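Acyl-coenzyme A oxidase acox-1.2 (Caenorhabditis elegans, PDB 5K3J) catalyses the FAD-dependent first step of peroxisomal beta-oxidation on the CoA thioesters of ascaroside pheromones with a five-carbon omega side chain, reducing O2 to H2O2. Local coordinates at residues P120-Q125 and Y197-A202; Y211-F216 and I284-M289. All blocks are in the same frame, centred on the assembly; numbering follows the deposited sequence.

Contact 1. Residues P120-Q125 and Y197-A202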
loop_
_atom_site.group_PDB
_atom_site.type_symbol
_atom_site.label_atom_id
_atom_site.label_comp_id
_atom_site.label_asym_id
_atom_site.label_seq_id
_atom_site.Cartn_x
_atom_site.Cartn_y
_atom_site.Cartn_z
ATOM N N PRO A 120 -14.305 25.373 7.974
ATOM C CA PRO A 120 -13.084 26.169 8.146
ATOM C C PRO A 120 -12.846 27.223 7.060
ATOM O O PRO A 120 -12.127 28.185 7.325
ATOM C CB PRO A 120 -11.976 25.114 8.116
ATOM C CG PRO A 120 -12.632 23.877 8.582
ATOM C CD PRO A 120 -14.005 23.929 8.000
ATOM N N THR A 121 -13.422 27.048 5.873
ATOM C CA THR A 121 -13.254 28.031 4.803
ATOM C C THR A 121 -14.165 29.228 5.040
ATOM O O THR A 121 -13.781 30.369 4.784
ATOM C CB THR A 121 -13.538 27.423 3.405
ATOM O OG1 THR A 121 -12.455 26.565 3.027
ATOM C CG2 THR A 121 -13.682 28.516 2.351
ATOM N N LEU A 122 -15.369 28.970 5.543
ATOM C CA LEU A 122 -16.283 30.047 5.900
ATOM C C LEU A 122 -15.676 30.897 7.009
ATOM O O LEU A 122 -15.805 32.121 7.009
ATOM C CB LEU A 122 -17.638 29.496 6.341
ATOM C CG LEU A 122 -18.550 28.938 5.249
ATOM C CD1 LEU A 122 -19.749 28.238 5.875
ATOM C CD2 LEU A 122 -18.997 30.042 4.299
ATOM N N GLN A 123 -15.004 30.235 7.945
ATOM C CA GLN A 123 -14.370 30.911 9.069
ATOM C C GLN A 123 -13.258 31.847 8.617
ATOM O O GLN A 123 -13.111 32.952 9.145
ATOM C CB GLN A 123 -13.811 29.886 10.057
ATOM C CG GLN A 123 -14.878 29.129 10.822
ATOM C CD GLN A 123 -14.311 27.989 11.644
ATOM O OE1 GLN A 123 -13.409 27.277 11.204
ATOM N NE2 GLN A 123 -14.839 27.813 12.846
ATOM N N SER A 124 -12.485 31.410 7.627
ATOM C CA SER A 124 -11.292 32.141 7.216
ATOM C C SER A 124 -11.507 33.038 5.996
ATOM O O SER A 124 -10.674 33.899 5.709
ATOM C CB SER A 124 -10.153 31.161 6.925
ATOM O OG SER A 124 -10.515 30.236 5.911
ATOM N N GLN A 125 -12.611 32.851 5.276
ATOM C CA GLN A 125 -12.774 33.531 3.990
ATOM C C GLN A 125 -14.115 34.248 3.792
ATOM O O GLN A 125 -14.286 34.971 2.811
ATOM C CB GLN A 125 -12.571 32.527 2.848
ATOM C CG GLN A 125 -11.292 31.697 2.939
ATOM C CD GLN A 125 -10.039 32.494 2.623
ATOM O OE1 GLN A 125 -10.107 33.567 2.022
ATOM N NE2 GLN A 125 -8.886 31.970 3.025
ATOM N N TYR A 197 -25.298 22.402 -0.204
ATOM C CA TYR A 197 -24.499 23.595 -0.442
ATOM C C TYR A 197 -23.057 23.212 -0.749
ATOM O O TYR A 197 -22.544 22.225 -0.231
ATOM C CB TYR A 197 -24.548 24.532 0.762
ATOM C CG TYR A 197 -25.821 25.338 0.866
ATOM C CD1 TYR A 197 -26.988 24.762 1.349
ATOM C CD2 TYR A 197 -25.857 26.675 0.484
ATOM C CE1 TYR A 197 -28.154 25.490 1.447
ATOM C CE2 TYR A 197 -27.024 27.412 0.578
ATOM C CZ TYR A 197 -28.170 26.811 1.061
ATOM O OH TYR A 197 -29.340 27.527 1.166
ATOM N N ALA A 198 -22.412 23.993 -1.606
ATOM C CA ALA A 198 -21.019 23.763 -1.955
ATOM C C ALA A 198 -20.250 25.071 -2.090
ATOM O O ALA A 198 -20.756 26.045 -2.649
ATOM C CB ALA A 198 -20.929 22.969 -3.242
ATOM N N LEU A 199 -19.026 25.092 -1.577
ATOM C CA LEU A 199 -18.136 26.219 -1.809
ATOM C C LEU A 199 -17.339 25.936 -3.073
ATOM O O LEU A 199 -16.365 25.184 -3.045
ATOM C CB LEU A 199 -17.217 26.456 -0.609
ATOM C CG LEU A 199 -17.856 27.252 0.533
ATOM C CD1 LEU A 199 -17.058 27.135 1.823
ATOM C CD2 LEU A 199 -17.983 28.703 0.116
ATOM N N VAL A 200 -17.775 26.525 -4.182
ATOM C CA VAL A 200 -17.206 26.237 -5.493
ATOM C C VAL A 200 -16.103 27.206 -5.892
ATOM O O VAL A 200 -16.320 28.416 -5.972
ATOM C CB VAL A 200 -18.291 26.259 -6.577
ATOM C CG1 VAL A 200 -17.677 26.058 -7.954
ATOM C CG2 VAL A 200 -19.324 25.194 -6.290
ATOM N N VAL A 201 -14.921 26.655 -6.149
ATOM C CA VAL A 201 -13.770 27.446 -6.561
ATOM C C VAL A 201 -13.796 27.680 -8.065
ATOM O O VAL A 201 -13.808 26.733 -8.852
ATOM C CB VAL A 201 -12.447 26.760 -6.180
ATOM C CG1 VAL A 201 -11.266 27.605 -6.628
ATOM C CG2 VAL A 201 -12.393 26.498 -4.678
ATOM N N ALA A 202 -13.805 28.948 -8.463
ATOM C CA ALA A 202 -13.895 29.286 -9.880
ATOM C C ALA A 202 -13.011 30.469 -10.247
ATOM O O ALA A 202 -12.699 31.310 -9.409
ATOM C CB ALA A 202 -15.337 29.576 -10.262
#

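Contact 2. Residues Y211-F216 and I284-M289. With 6QA (~{S}-[2-[3-[[(2~{R})-4-[[[(2~{R},3~{S},4~{R},5~{R})-5-(6-aminopurin-9-yl)-4-oxidanyl-3-phosphonooxy-oxolan-2-yl]methoxy-oxidanyl-phosphoryl]oxy-oxidanyl-phosphoryl]oxy-3,3-dimethyl-2-oxidanyl-butanoyl]amino]propanoylamino]ethyl] 5-[(2~{R},3~{R},5~{R},6~{S})-6-methyl-3,5-bis(oxidanyl)oxan-2-yl]oxypentanethioate), chain E.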
loop_
_atom_site.group_PDB
_atom_site.type_symbol
_atom_site.label_atom_id
_atom_site.label_comp_id
_atom_site.label_asym_id
_atom_site.label_seq_id
_atom_site.Cartn_x
_atom_site.Cartn_y
_atom_site.Cartn_z
ATOM N N TYR A 211 -8.880 37.287 -12.618
ATOM C CA TYR A 211 -8.404 37.605 -11.280
ATOM C C TYR A 211 -7.977 36.399 -10.453
ATOM O O TYR A 211 -7.666 36.541 -9.276
ATOM C CB TYR A 211 -9.493 38.398 -10.536
ATOM C CG TYR A 211 -9.692 39.783 -11.085
ATOM C CD1 TYR A 211 -8.782 40.789 -10.802
ATOM C CD2 TYR A 211 -10.780 40.084 -11.890
ATOM C CE1 TYR A 211 -8.953 42.066 -11.302
ATOM C CE2 TYR A 211 -10.963 41.360 -12.394
ATOM C CZ TYR A 211 -10.047 42.345 -12.098
ATOM O OH TYR A 211 -10.226 43.613 -12.600
ATOM N N GLY A 212 -7.980 35.221 -11.061
ATOM C CA GLY A 212 -7.584 34.023 -10.352
ATOM C C GLY A 212 -8.755 33.320 -9.689
ATOM O O GLY A 212 -9.889 33.783 -9.779
ATOM N N PRO A 213 -8.486 32.193 -9.017
ATOM C CA PRO A 213 -9.532 31.389 -8.371
ATOM C C PRO A 213 -10.106 32.046 -7.110
ATOM O O PRO A 213 -9.344 32.584 -6.305
ATOM C CB PRO A 213 -8.802 30.093 -8.027
ATOM C CG PRO A 213 -7.377 30.506 -7.871
ATOM C CD PRO A 213 -7.157 31.568 -8.896
ATOM N N HIS A 214 -11.427 32.002 -6.948
ATOM C CA HIS A 214 -12.088 32.576 -5.777
ATOM C C HIS A 214 -13.162 31.635 -5.231
ATOM O O HIS A 214 -13.456 30.611 -5.840
ATOM C CB HIS A 214 -12.704 33.932 -6.125
ATOM C CG HIS A 214 -11.701 35.034 -6.268
ATOM N ND1 HIS A 214 -10.713 35.022 -7.230
ATOM C CD2 HIS A 214 -11.530 36.181 -5.568
ATOM C CE1 HIS A 214 -9.977 36.113 -7.114
ATOM N NE2 HIS A 214 -10.454 36.834 -6.115
ATOM N N PHE A 215 -13.744 31.981 -4.085
ATOM C CA PHE A 215 -14.742 31.122 -3.451
ATOM C C PHE A 215 -16.162 31.656 -3.627
ATOM O O PHE A 215 -16.440 32.817 -3.339
ATOM C CB PHE A 215 -14.428 30.950 -1.966
ATOM C CG PHE A 215 -13.229 30.094 -1.701
ATOM C CD1 PHE A 215 -13.341 28.714 -1.656
ATOM C CD2 PHE A 215 -11.987 30.670 -1.497
ATOM C CE1 PHE A 215 -12.234 27.926 -1.414
ATOM C CE2 PHE A 215 -10.881 29.892 -1.256
ATOM C CZ PHE A 215 -11.004 28.511 -1.214
ATOM N N PHE A 216 -17.053 30.793 -4.101
ATOM C CA PHE A 216 -18.451 31.154 -4.299
ATOM C C PHE A 216 -19.359 30.137 -3.621
ATOM O O PHE A 216 -19.299 28.943 -3.914
ATOM C CB PHE A 216 -18.795 31.247 -5.792
ATOM C CG PHE A 216 -17.934 32.202 -6.553
ATOM C CD1 PHE A 216 -16.681 31.816 -6.989
ATOM C CD2 PHE A 216 -18.383 33.476 -6.847
ATOM C CE1 PHE A 216 -15.888 32.684 -7.685
ATOM C CE2 PHE A 216 -17.591 34.351 -7.550
ATOM C CZ PHE A 216 -16.341 33.958 -7.965
ATOM N N ILE A 284 -4.238 34.292 0.245
ATOM C CA ILE A 284 -4.957 34.189 1.508
ATOM C C ILE A 284 -6.066 33.147 1.422
ATOM O O ILE A 284 -6.556 32.658 2.440
ATOM C CB ILE A 284 -5.561 35.548 1.935
ATOM C CG1 ILE A 284 -6.058 36.337 0.714
ATOM C CG2 ILE A 284 -4.533 36.359 2.710
ATOM C CD1 ILE A 284 -7.460 35.972 0.242
ATOM N N GLY A 285 -6.449 32.800 0.198
ATOM C CA GLY A 285 -7.582 31.924 -0.029
ATOM C C GLY A 285 -7.272 30.455 0.170
ATOM O O GLY A 285 -8.174 29.651 0.406
ATOM N N TYR A 286 -5.994 30.100 0.085
ATOM C CA TYR A 286 -5.589 28.706 0.237
ATOM C C TYR A 286 -5.527 28.309 1.713
ATOM O O TYR A 286 -5.013 27.244 2.051
ATOM C CB TYR A 286 -4.224 28.448 -0.419
ATOM C CG TYR A 286 -4.139 28.716 -1.911
ATOM C CD1 TYR A 286 -5.268 29.044 -2.654
ATOM C CD2 TYR A 286 -2.920 28.632 -2.578
ATOM C CE1 TYR A 286 -5.183 29.292 -4.014
ATOM C CE2 TYR A 286 -2.827 28.875 -3.937
ATOM C CZ TYR A 286 -3.960 29.204 -4.650
ATOM O OH TYR A 286 -3.860 29.444 -6.001
ATOM N N SER A 287 -6.054 29.168 2.580
ATOM C CA SER A 287 -5.958 28.971 4.023
ATOM C C SER A 287 -6.583 27.665 4.500
ATOM O O SER A 287 -6.111 27.064 5.463
ATOM C CB SER A 287 -6.614 30.139 4.759
ATOM O OG SER A 287 -6.602 29.917 6.158
ATOM N N GLY A 288 -7.651 27.239 3.834
ATOM C CA GLY A 288 -8.325 26.006 4.198
ATOM C C GLY A 288 -7.425 24.805 3.989
ATOM O O GLY A 288 -7.438 23.855 4.774
ATOM N N MET A 289 -6.632 24.857 2.925
ATOM C CA MET A 289 -5.703 23.784 2.599
ATOM C C MET A 289 -4.609 23.637 3.650
ATOM O O MET A 289 -4.248 22.523 4.027
ATOM C CB MET A 289 -5.075 24.031 1.230
ATOM C CG MET A 289 -5.698 23.227 0.106
ATOM S SD MET A 289 -5.705 24.139 -1.450
ATOM C CE MET A 289 -4.050 24.826 -1.457
HETATM P P26 6QA E . -0.718 28.201 -7.816
HETATM P P29 6QA E . 1.283 30.384 -8.398
HETATM P P50 6QA E . 7.629 30.816 -5.435
HETATM O O01 6QA E . -7.772 13.402 6.330
HETATM C C02 6QA E . -8.393 14.677 6.058
HETATM C C03 6QA E . -9.139 14.414 4.739
HETATM O O04 6QA E . -9.553 15.564 4.157
HETATM C C05 6QA E . -8.581 16.278 3.461
HETATM C C06 6QA E . -9.052 16.407 1.986
HETATM C C07 6QA E . -8.515 17.751 1.440
HETATM C C08 6QA E . -9.400 18.198 0.279
HETATM C C09 6QA E . -8.612 18.365 -0.953
HETATM S S10 6QA E . -8.867 20.016 -1.785
HETATM C C11 6QA E . -7.328 20.903 -2.153
HETATM C C12 6QA E . -6.072 20.082 -2.112
HETATM N N13 6QA E . -5.360 20.326 -3.310
HETATM C C14 6QA E . -4.055 20.955 -3.300
HETATM C C15 6QA E . -3.286 21.197 -4.647
HETATM C C16 6QA E . -2.994 22.732 -4.752
HETATM N N17 6QA E . -1.602 22.992 -5.166
HETATM C C18 6QA E . -1.310 24.281 -5.808
HETATM C C19 6QA E . 0.121 24.584 -6.245
HETATM O O20 6QA E . 0.911 23.427 -6.081
HETATM C C21 6QA E . 0.739 25.747 -5.418
HETATM C C22 6QA E . 2.138 25.998 -6.134
HETATM C C23 6QA E . 0.857 25.307 -3.921
HETATM C C24 6QA E . -0.037 27.060 -5.442
HETATM O O25 6QA E . 0.333 27.889 -6.563
HETATM O O27 6QA E . -1.114 26.937 -8.594
HETATM O O28 6QA E . 0.100 29.296 -8.837
HETATM O O30 6QA E . 0.664 31.782 -8.491
HETATM O O31 6QA E . 1.839 30.008 -6.857
HETATM C C32 6QA E . 3.171 29.767 -6.599
HETATM C C33 6QA E . 3.747 31.056 -5.876
HETATM O O34 6QA E . 2.923 31.495 -5.004
HETATM C C35 6QA E . 3.555 31.326 -3.515
HETATM N N36 6QA E . 2.602 30.573 -2.683
HETATM C C37 6QA E . 1.935 29.476 -3.051
HETATM N N38 6QA E . 1.142 29.044 -2.070
HETATM C C39 6QA E . 1.291 29.895 -1.014
HETATM C C40 6QA E . 2.210 30.872 -1.399
HETATM N N41 6QA E . 2.538 31.859 -0.520
HETATM C C42 6QA E . 1.987 31.879 0.694
HETATM N N43 6QA E . 1.091 30.955 1.099
HETATM C C44 6QA E . 0.721 29.963 0.289
HETATM N N45 6QA E . -0.253 28.959 0.729
HETATM C C46 6QA E . 4.701 30.727 -3.631
HETATM O O47 6QA E . 5.775 31.512 -2.939
HETATM C C48 6QA E . 5.022 30.640 -5.121
HETATM O O49 6QA E . 6.077 31.474 -5.470
HETATM O O51 6QA E . 8.182 30.809 -6.830
HETATM O O52 6QA E . 7.578 29.383 -4.882
HETATM O O53 6QA E . 8.497 31.634 -4.519
HETATM O O54 6QA E . 2.435 30.278 -9.366
HETATM O O55 6QA E . -1.971 28.871 -7.286
HETATM O O56 6QA E . -2.189 25.070 -5.997
HETATM O O57 6QA E . -3.544 21.303 -2.288
HETATM O O58 6QA E . -7.905 17.433 -1.318
HETATM O O59 6QA E . -10.316 13.590 4.957
HETATM C C60 6QA E . -11.213 14.158 5.918
HETATM C C61 6QA E . -12.382 13.199 5.917
HETATM C C62 6QA E . -10.511 14.336 7.290
HETATM C C63 6QA E . -9.261 15.100 7.175
HETATM O O64 6QA E . -11.411 15.064 8.198
#

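Contact 1. Residues P120-Q125 and Y197-A202
Leu-199 reaches out from its strand and sets one methyl, CD1, against two consecutive residues of the helix, Thr-121 and Leu-122. CD1 lies 3.7 Å from Thr-121 CG2 and 3.9 Å from Thr-121 CB, so the methyl side of the threonine takes the contact. The second partner is the branch point of Leu-122, whose CG is 4.1 Å from Leu-199 CD1. The side chains of Thr-121 and Leu-199 run antiparallel and overlap along their flanks, whereas the two leucines meet at a slant. The interface is purely apolar and small, 118 Å² over both sides, with Leu-199 supplying 64 Å² of it. The separation of the backbones explains why: the CA atoms of Thr-121 and Leu-199 are 8.4 Å apart, a gap bridged by side chains alone.

Torsions sort the two branches of Thr-121. CG2 stands anti to the backbone N and faces the strand, while OG1 (chi1 -73°) falls beside that N and hydrogen-bonds to Leu-117 O one turn earlier. One turn on, Ser-124 gives both its backbone N and its OG to Pro-120 O, with OG 3.0 Å from Pro-120 O, in the carbonyl plane on a lone pair; this double acceptance ties Ser-124 back to the residue one turn before it.

All three touching residues are buried. The contact joins helix 112-125, from the N-terminal acyl-CoA oxidase region, to the beta domain of the fold. Backbone bonds of Leu-199 to Cys-146 and Ala-148 and of Val-200 to Phe-216 hold strand 197-205 in its sheet. Leu-199 points to helix 112-125, which lies on that face. Tyr-147, an FAD-binding residue of strand 147-148, also packs on Thr-121, and helix 287-315 meets Pro-120 and Ser-124 through Lys-291 and Ser-287.

Contact 2. Residues Y211-F216 and I284-M289
Phe-215 turns the edge of its ring toward the backbone of Gly-285, and this is the close part of the contact. Gly-285 O lies near the ring plane, 3.2 Å from Phe-215 CE2 and 3.5 Å from Phe-215 CZ, so the carbonyl meets C-H groups at the rim rather than the ring face. With chi1 at -71°, Phe-215 CG is anti to the carbonyl carbon, which swings the ring off the strand and brings its CE2-CZ edge to Gly-285 O. Outside the pair, the ring also packs on Thr-121, Val-201 and Tyr-147, and the phenylalanine is buried.

Residues 284-286 lead into helix 287-315, with Tyr-286 at the N-cap position. In the acyl-CoA oxidase fold this is where the chain passes from the beta domain, to which strand 210-219 belongs, into the helical C-terminal part.

At the other end the packing is looser: partly exposed Pro-213 brings CG no nearer than 4.1 Å to Tyr-286 OH. That hydroxyl appears to donate a hydrogen bond to phosphate oxygen O55 of the ascaroside-CoA, in the tyrosine ring plane, but the modelled separation is too short for its detail to be trusted. Farther along the helix, the bent side chain of Met-289 lies against the pantetheine end beside the thioester, with Met-289 CG 3.6 Å from ligand C11, the methylene on the sulfur, while Lys-283 NZ also bonds the ligand.

How the contacts relate
Contact 1 is wholly buried and contact 2 only partly, though their centres lie about 8 Å apart. Both draw on the same sheet: strands 197-205 and 210-219 are antiparallel neighbours, and Ala-202 O lies 2.9 Å from His-214 N, a probable hydrogen bond between them. Away from the sheet, Gln-125 NE2 lies 2.5 Å from Ile-284 O, a probable hydrogen bond that joins segment 120-125 to the residues before helix 287-315. The chemistry follows the location. Segments 120-125 and 197-202 meet by aliphatic groups alone, whereas 211-216 and 284-289 pair a ring edge with a backbone carbonyl, and Tyr-286 of the latter turns its hydroxyl to the ligand phosphate.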